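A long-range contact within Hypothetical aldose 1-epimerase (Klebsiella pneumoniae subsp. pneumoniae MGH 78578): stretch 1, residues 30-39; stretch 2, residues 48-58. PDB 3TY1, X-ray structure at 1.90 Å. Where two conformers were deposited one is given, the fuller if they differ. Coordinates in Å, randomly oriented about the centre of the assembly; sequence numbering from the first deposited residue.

Stretch 1 30-39: DHAFSIEQKV
Stretch 2, residues 48-58: SKILTIHSKDG

Residues 33-39 and 49-55 form two neighbouring antiparallel strands. Their N-to-C directions differ by 165°, and their axes approach to 4.6 Å. All these residues have extended backbones, from Phe33 (phi/psi -161/166) to Val39 (-92/124) and from Lys49 (-106/148) to Ser55 (-111/145). The register runs from Phe33 with Ser55 to Val39 with Lys49.

Three pairs carry two backbone hydrogen bonds each. Ser34 N to His54 O is 2.9 Å, and His54 N to Ser34 O is 2.8 Å. Glu36 N to Thr52 O is 2.9 Å, and Thr52 N to Glu36 O is 2.8 Å. Lys38 N to Ile50 O is 2.9 Å, and Ile50 N to Lys38 O is 3.0 Å. Beyond the strand ends, Lys56 N donates to Ala32 O at 3.2 Å. The alternate pairs are non-hydrogen-bonded and closer, with CA atoms 4.3 Å apart for Gln37 and Leu51 against 5.4 Å for Lys38 and Ile50. Six of their eight CA-H groups also meet these carbonyls; Gln37 CA lies 3.2 Å from Ile50 O, and Leu51 CA 3.3 Å from Glu36 O.

Side chains alternate between the two faces of the sheet. Ile35, Ile53 and Leu51 share one face with Phe33, Gln37, Val39, Lys49 and Ser55. Ile35 (m, chi2 t) places CG2 4.0 Å from CD1 of Leu51 (t, chi2 p). Its CG1 lies 4.4 Å from CG1 of Ile53 (m, chi2 t). Phe33 (p, chi2 88°) turns its ring away from the partner strand. Gln37 (t, t) brings CD to 3.8 Å from CD of Lys49 (m, t, m, t), and water 4 joins their ends, donating to Gln37 OE1 and accepting from Lys49 NZ, both at 2.7 Å.

The other face is more polar. Ser34 (p) sets OG 3.4 Å from His54 CB. His54 (m, chi2 -90°) and Glu36 (t, t, chi3 5°) do not bond directly, as Glu36 OE1 and His54 NE2 are 3.9 Å apart. Water 3 spans them, 3.0 Å from His54 NE2 and donating a weak bond to Glu36 OE1 at 3.0 Å. Water 2 donates to Glu36 O at 2.7 Å and lies 2.6 Å from OG1 of Thr52 (m).

In the flanking loops, His31 (m, chi2 -84°) meets Asp57 (p, chi2 15°). His31 ND1 donates to Asp57 OD2 at 2.7 Å, near the ring plane, and weakly to Asp57 OD1 at 2.9 Å. Water 1 accepts from Ala32 N at 3.0 Å and donates to Asp57 OD2 at 2.6 Å.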

ATOM      1  N   ASP A  30       3.489  39.488 -21.712  1.00 46.71           N
ATOM      2  CA  ASP A  30       4.848  39.244 -22.175  1.00 44.40           C
ATOM      3  C   ASP A  30       4.936  37.713 -22.497  1.00 44.85           C
ATOM      4  O   ASP A  30       4.148  37.247 -23.294  1.00 45.91           O
ATOM      5  CB  ASP A  30       5.839  39.692 -21.089  1.00 43.41           C
ATOM      6  CG  ASP A  30       5.633  41.155 -20.675  1.00 47.54           C
ATOM      7  OD1 ASP A  30       5.196  41.988 -21.511  1.00 39.66           O
ATOM      8  OD2 ASP A  30       5.909  41.471 -19.508  1.00 35.76           O
ATOM      9  N   HIS A  31       5.804  36.947 -21.839  1.00 40.98           N
ATOM     10  CA  HIS A  31       5.999  35.540 -22.166  1.00 39.07           C
ATOM     11  C   HIS A  31       4.755  34.730 -21.813  1.00 41.39           C
ATOM     12  O   HIS A  31       4.308  34.807 -20.657  1.00 41.10           O
ATOM     13  CB  HIS A  31       7.199  34.991 -21.401  1.00 39.67           C
ATOM     14  CG  HIS A  31       8.523  35.513 -21.879  1.00 45.82           C
ATOM     15  ND1 HIS A  31       9.192  34.950 -22.945  1.00 50.32           N
ATOM     16  CD2 HIS A  31       9.326  36.506 -21.414  1.00 50.13           C
ATOM     17  CE1 HIS A  31      10.331  35.593 -23.137  1.00 51.50           C
ATOM     18  NE2 HIS A  31      10.441  36.533 -22.214  1.00 51.36           N
ATOM     19  N   ALA A  32       4.203  33.990 -22.796  1.00 36.20           N
ATOM     20  CA  ALA A  32       3.008  33.166 -22.602  1.00 36.05           C
ATOM     21  C   ALA A  32       3.316  31.907 -21.834  1.00 32.78           C
ATOM     22  O   ALA A  32       4.327  31.254 -22.064  1.00 31.72           O
ATOM     23  CB  ALA A  32       2.376  32.789 -23.924  1.00 36.01           C
ATOM     24  N   PHE A  33       2.384  31.514 -20.978  1.00 32.36           N
ATOM     25  CA  PHE A  33       2.531  30.306 -20.224  1.00 31.39           C
ATOM     26  C   PHE A  33       1.187  29.818 -19.682  1.00 32.16           C
ATOM     27  O   PHE A  33       0.178  30.535 -19.677  1.00 29.82           O
ATOM     28  CB  PHE A  33       3.515  30.521 -19.052  1.00 33.87           C
ATOM     29  CG  PHE A  33       3.037  31.486 -18.013  1.00 31.84           C
ATOM     30  CD1 PHE A  33       2.251  31.040 -16.937  1.00 37.60           C
ATOM     31  CD2 PHE A  33       3.377  32.813 -18.076  1.00 35.07           C
ATOM     32  CE1 PHE A  33       1.810  31.933 -15.969  1.00 37.63           C
ATOM     33  CE2 PHE A  33       2.946  33.716 -17.079  1.00 37.26           C
ATOM     34  CZ  PHE A  33       2.162  33.265 -16.041  1.00 34.77           C
ATOM     35  N   SER A  34       1.188  28.590 -19.224  1.00 30.96           N
ATOM     36  CA  SER A  34       0.039  28.056 -18.494  1.00 31.02           C
ATOM     37  C   SER A  34       0.584  27.169 -17.400  1.00 30.94           C
ATOM     38  O   SER A  34       1.747  26.753 -17.464  1.00 31.11           O
ATOM     39  CB  SER A  34      -0.889  27.282 -19.409  1.00 34.13           C
ATOM     40  OG  SER A  34      -0.263  26.098 -19.857  1.00 36.37           O
ATOM     41  N   ILE A  35      -0.225  26.968 -16.363  1.00 28.66           N
ATOM     42  CA  ILE A  35       0.134  26.093 -15.245  1.00 27.93           C
ATOM     43  C   ILE A  35      -1.064  25.154 -15.102  1.00 28.77           C
ATOM     44  O   ILE A  35      -2.212  25.625 -15.002  1.00 26.77           O
ATOM     45  CB  ILE A  35       0.405  26.868 -13.913  1.00 27.55           C
ATOM     46  CG1 ILE A  35       1.421  27.993 -14.162  1.00 31.25           C
ATOM     47  CG2 ILE A  35       0.899  25.897 -12.846  1.00 25.76           C
ATOM     48  CD1 ILE A  35       1.586  28.997 -13.008  1.00 26.34           C
ATOM     49  N   GLU A  36      -0.791  23.856 -15.140  1.00 28.96           N
ATOM     50  CA  GLU A  36      -1.836  22.845 -15.127  1.00 30.06           C
ATOM     51  C   GLU A  36      -1.537  21.676 -14.213  1.00 27.91           C
ATOM     52  O   GLU A  36      -0.428  21.083 -14.270  1.00 25.97           O
ATOM     53  CB  GLU A  36      -2.068  22.300 -16.558  1.00 26.65           C
ATOM     54  CG  GLU A  36      -3.226  21.295 -16.617  1.00 37.92           C
ATOM     55  CD  GLU A  36      -3.565  20.787 -18.030  1.00 47.76           C
ATOM     56  OE1 GLU A  36      -2.859  21.130 -18.989  1.00 51.26           O
ATOM     57  OE2 GLU A  36      -4.554  20.025 -18.138  1.00 48.15           O
ATOM     58  N   GLN A  37      -2.553  21.324 -13.404  1.00 28.78           N
ATOM     59  CA  GLN A  37      -2.538  20.117 -12.622  1.00 28.27           C
ATOM     60  C   GLN A  37      -3.490  19.111 -13.309  1.00 29.23           C
ATOM     61  O   GLN A  37      -4.604  19.456 -13.702  1.00 26.61           O
ATOM     62  CB  GLN A  37      -2.956  20.341 -11.172  1.00 28.32           C
ATOM     63  CG  GLN A  37      -2.944  19.059 -10.334  1.00 27.88           C
ATOM     64  CD  GLN A  37      -3.012  19.307  -8.844  1.00 31.51           C
ATOM     65  OE1 GLN A  37      -1.973  19.377  -8.197  1.00 32.46           O
ATOM     66  NE2 GLN A  37      -4.221  19.441  -8.287  1.00 28.81           N
ATOM     67  N   LYS A  38      -3.020  17.889 -13.443  1.00 27.58           N
ATOM     68  CA  LYS A  38      -3.730  16.833 -14.068  1.00 28.76           C
ATOM     69  C   LYS A  38      -3.684  15.596 -13.204  1.00 28.45           C
ATOM     70  O   LYS A  38      -2.595  15.171 -12.753  1.00 28.10           O
ATOM     71  CB  LYS A  38      -3.105  16.622 -15.450  1.00 33.46           C
ATOM     72  CG  LYS A  38      -3.758  15.579 -16.332  1.00 42.97           C
ATOM     73  CD  LYS A  38      -3.125  15.514 -17.780  1.00 54.28           C
ATOM     74  CE  LYS A  38      -3.243  16.830 -18.557  1.00 68.64           C
ATOM     75  NZ  LYS A  38      -2.935  16.728 -20.032  1.00 72.54           N
ATOM     76  N   VAL A  39      -4.851  14.966 -13.031  1.00 27.14           N
ATOM     77  CA  VAL A  39      -4.976  13.728 -12.301  1.00 26.45           C
ATOM     78  C   VAL A  39      -4.832  12.642 -13.328  1.00 30.48           C
ATOM     79  O   VAL A  39      -5.584  12.609 -14.307  1.00 29.85           O
ATOM     80  CB  VAL A  39      -6.340  13.576 -11.588  1.00 32.34           C
ATOM     81  CG1 VAL A  39      -6.369  12.255 -10.757  1.00 27.80           C
ATOM     82  CG2 VAL A  39      -6.602  14.735 -10.673  1.00 29.79           C
ATOM     83  N   SER A  48      -2.505   9.480  -9.387  1.00 26.32           N
ATOM     84  CA  SER A  48      -1.308  10.293  -9.318  1.00 27.24           C
ATOM     85  C   SER A  48      -1.524  11.630  -9.980  1.00 30.73           C
ATOM     86  O   SER A  48      -2.170  11.698 -11.008  1.00 28.93           O
ATOM     87  CB  SER A  48      -0.135   9.624 -10.023  1.00 24.76           C
ATOM     88  OG  SER A  48       0.305   8.484  -9.293  1.00 26.02           O
ATOM     89  N   LYS A  49      -0.985  12.698  -9.386  1.00 27.97           N
ATOM     90  CA  LYS A  49      -1.070  14.014 -10.017  1.00 26.27           C
ATOM     91  C   LYS A  49       0.271  14.466 -10.605  1.00 24.81           C
ATOM     92  O   LYS A  49       1.342  14.130 -10.074  1.00 24.60           O
ATOM     93  CB  LYS A  49      -1.480  15.021  -8.994  1.00 26.09           C
ATOM     94  CG  LYS A  49      -2.860  14.859  -8.386  1.00 32.24           C
ATOM     95  CD  LYS A  49      -3.068  15.850  -7.231  1.00 36.98           C
ATOM     96  CE  LYS A  49      -2.386  15.387  -5.913  1.00 38.05           C
ATOM     97  NZ  LYS A  49      -2.475  16.399  -4.831  1.00 34.56           N
ATOM     98  N   ILE A  50       0.190  15.217 -11.696  1.00 25.13           N
ATOM     99  CA  ILE A  50       1.314  15.981 -12.223  1.00 25.30           C
ATOM    100  C   ILE A  50       0.910  17.445 -12.255  1.00 26.33           C
ATOM    101  O   ILE A  50      -0.296  17.778 -12.371  1.00 26.41           O
ATOM    102  CB  ILE A  50       1.820  15.528 -13.626  1.00 25.79           C
ATOM    103  CG1 ILE A  50       0.725  15.520 -14.669  1.00 28.60           C
ATOM    104  CG2 ILE A  50       2.528  14.159 -13.498  1.00 24.30           C
ATOM    105  CD1 ILE A  50       1.257  15.315 -16.091  1.00 29.40           C
ATOM    106  N   LEU A  51       1.913  18.310 -12.115  1.00 25.90           N
ATOM    107  CA  LEU A  51       1.696  19.746 -12.145  1.00 25.06           C
ATOM    108  C   LEU A  51       2.778  20.295 -13.060  1.00 25.94           C
ATOM    109  O   LEU A  51       3.976  20.056 -12.826  1.00 25.37           O
ATOM    110  CB  LEU A  51       1.747  20.319 -10.732  1.00 26.05           C
ATOM    111  CG  LEU A  51       1.670  21.821 -10.508  1.00 27.10           C
ATOM    112  CD1 LEU A  51       0.405  22.397 -11.066  1.00 25.11           C
ATOM    113  CD2 LEU A  51       1.771  22.096  -8.938  1.00 26.62           C
ATOM    114  N   THR A  52       2.358  21.007 -14.097  1.00 24.29           N
ATOM    115  CA  THR A  52       3.242  21.447 -15.144  1.00 26.17           C
ATOM    116  C   THR A  52       3.158  22.944 -15.408  1.00 26.95           C
ATOM    117  O   THR A  52       2.062  23.494 -15.575  1.00 27.68           O
ATOM    118  CB  THR A  52       2.874  20.725 -16.465  1.00 28.59           C
ATOM    119  OG1 THR A  52       2.838  19.290 -16.249  1.00 26.95           O
ATOM    120  CG2 THR A  52       3.905  21.087 -17.549  1.00 27.54           C
ATOM    121  N   ILE A  53       4.309  23.594 -15.498  1.00 27.38           N
ATOM    122  CA  ILE A  53       4.402  24.933 -16.049  1.00 25.38           C
ATOM    123  C   ILE A  53       4.722  24.769 -17.545  1.00 28.17           C
ATOM    124  O   ILE A  53       5.790  24.267 -17.890  1.00 25.71           O
ATOM    125  CB  ILE A  53       5.531  25.757 -15.433  1.00 24.61           C
ATOM    126  CG1 ILE A  53       5.289  25.937 -13.924  1.00 28.02           C
ATOM    127  CG2 ILE A  53       5.639  27.123 -16.235  1.00 25.91           C
ATOM    128  CD1 ILE A  53       6.522  26.546 -13.138  1.00 30.31           C
ATOM    129  N   HIS A  54       3.790  25.155 -18.415  1.00 26.74           N
ATOM    130  CA  HIS A  54       4.012  25.083 -19.861  1.00 30.65           C
ATOM    131  C   HIS A  54       4.442  26.462 -20.341  1.00 34.16           C
ATOM    132  O   HIS A  54       3.733  27.433 -20.124  1.00 35.76           O
ATOM    133  CB  HIS A  54       2.741  24.733 -20.623  1.00 34.10           C
ATOM    134  CG  HIS A  54       2.160  23.389 -20.303  1.00 37.89           C
ATOM    135  ND1 HIS A  54       2.508  22.240 -20.997  1.00 38.66           N
ATOM    136  CD2 HIS A  54       1.211  23.013 -19.399  1.00 42.85           C
ATOM    137  CE1 HIS A  54       1.805  21.218 -20.528  1.00 39.71           C
ATOM    138  NE2 HIS A  54       1.009  21.655 -19.561  1.00 35.87           N
ATOM    139  N   SER A  55       5.578  26.551 -21.010  1.00 38.31           N
ATOM    140  CA  SER A  55       6.064  27.807 -21.562  0.50 41.49           C
ATOM    141  C   SER A  55       6.005  27.786 -23.086  1.00 46.39           C
ATOM    142  O   SER A  55       6.252  26.736 -23.708  1.00 47.76           O
ATOM    143  CB  SER A  55       7.488  28.007 -21.119  0.50 42.73           C
ATOM    144  OG  SER A  55       7.538  28.322 -19.743  0.50 31.33           O
ATOM    145  N   LYS A  56       5.714  28.930 -23.696  1.00 50.22           N
ATOM    146  CA  LYS A  56       5.789  28.990 -25.147  1.00 54.43           C
ATOM    147  C   LYS A  56       7.276  28.970 -25.580  1.00 53.66           C
ATOM    148  O   LYS A  56       7.649  28.111 -26.377  1.00 60.43           O
ATOM    149  CB  LYS A  56       5.052  30.207 -25.722  1.00 58.22           C
ATOM    150  CG  LYS A  56       4.933  30.162 -27.267  1.00 67.63           C
ATOM    151  CD  LYS A  56       3.851  31.107 -27.820  1.00 78.24           C
ATOM    152  CE  LYS A  56       4.136  32.570 -27.479  1.00 81.38           C
ATOM    153  NZ  LYS A  56       3.162  33.515 -28.087  1.00 83.60           N
ATOM    154  N   ASP A  57       8.110  29.833 -24.967  1.00 45.73           N
ATOM    155  CA  ASP A  57       9.488  30.099 -25.347  0.50 44.74           C
ATOM    156  C   ASP A  57      10.463  29.944 -24.162  1.00 43.37           C
ATOM    157  O   ASP A  57      11.377  30.729 -24.021  1.00 44.91           O
ATOM    158  CB  ASP A  57       9.538  31.563 -25.866  0.50 44.79           C
ATOM    159  CG  ASP A  57       8.892  32.559 -24.878  0.50 50.30           C
ATOM    160  OD1 ASP A  57       8.670  32.177 -23.714  0.50 59.96           O
ATOM    161  OD2 ASP A  57       8.579  33.704 -25.247  0.50 58.63           O
ATOM    162  N   GLY A  58      10.231  28.987 -23.280  1.00 33.67           N
ATOM    163  CA  GLY A  58      11.055  28.831 -22.104  1.00 33.13           C
ATOM    164  C   GLY A  58      11.125  27.386 -21.729  1.00 31.86           C
ATOM    165  O   GLY A  58      11.166  26.540 -22.607  1.00 31.99           O
TER
HETATM  166  O   HOH W   1       5.989  33.740 -25.215  1.00 50.37           O
HETATM  167  O   HOH W   2       0.302  18.903 -15.759  1.00 29.78           O
HETATM  168  O   HOH W   3      -0.487  19.383 -18.375  1.00 47.72           O
HETATM  169  O   HOH W   4      -1.532  18.846  -5.613  1.00 34.88           O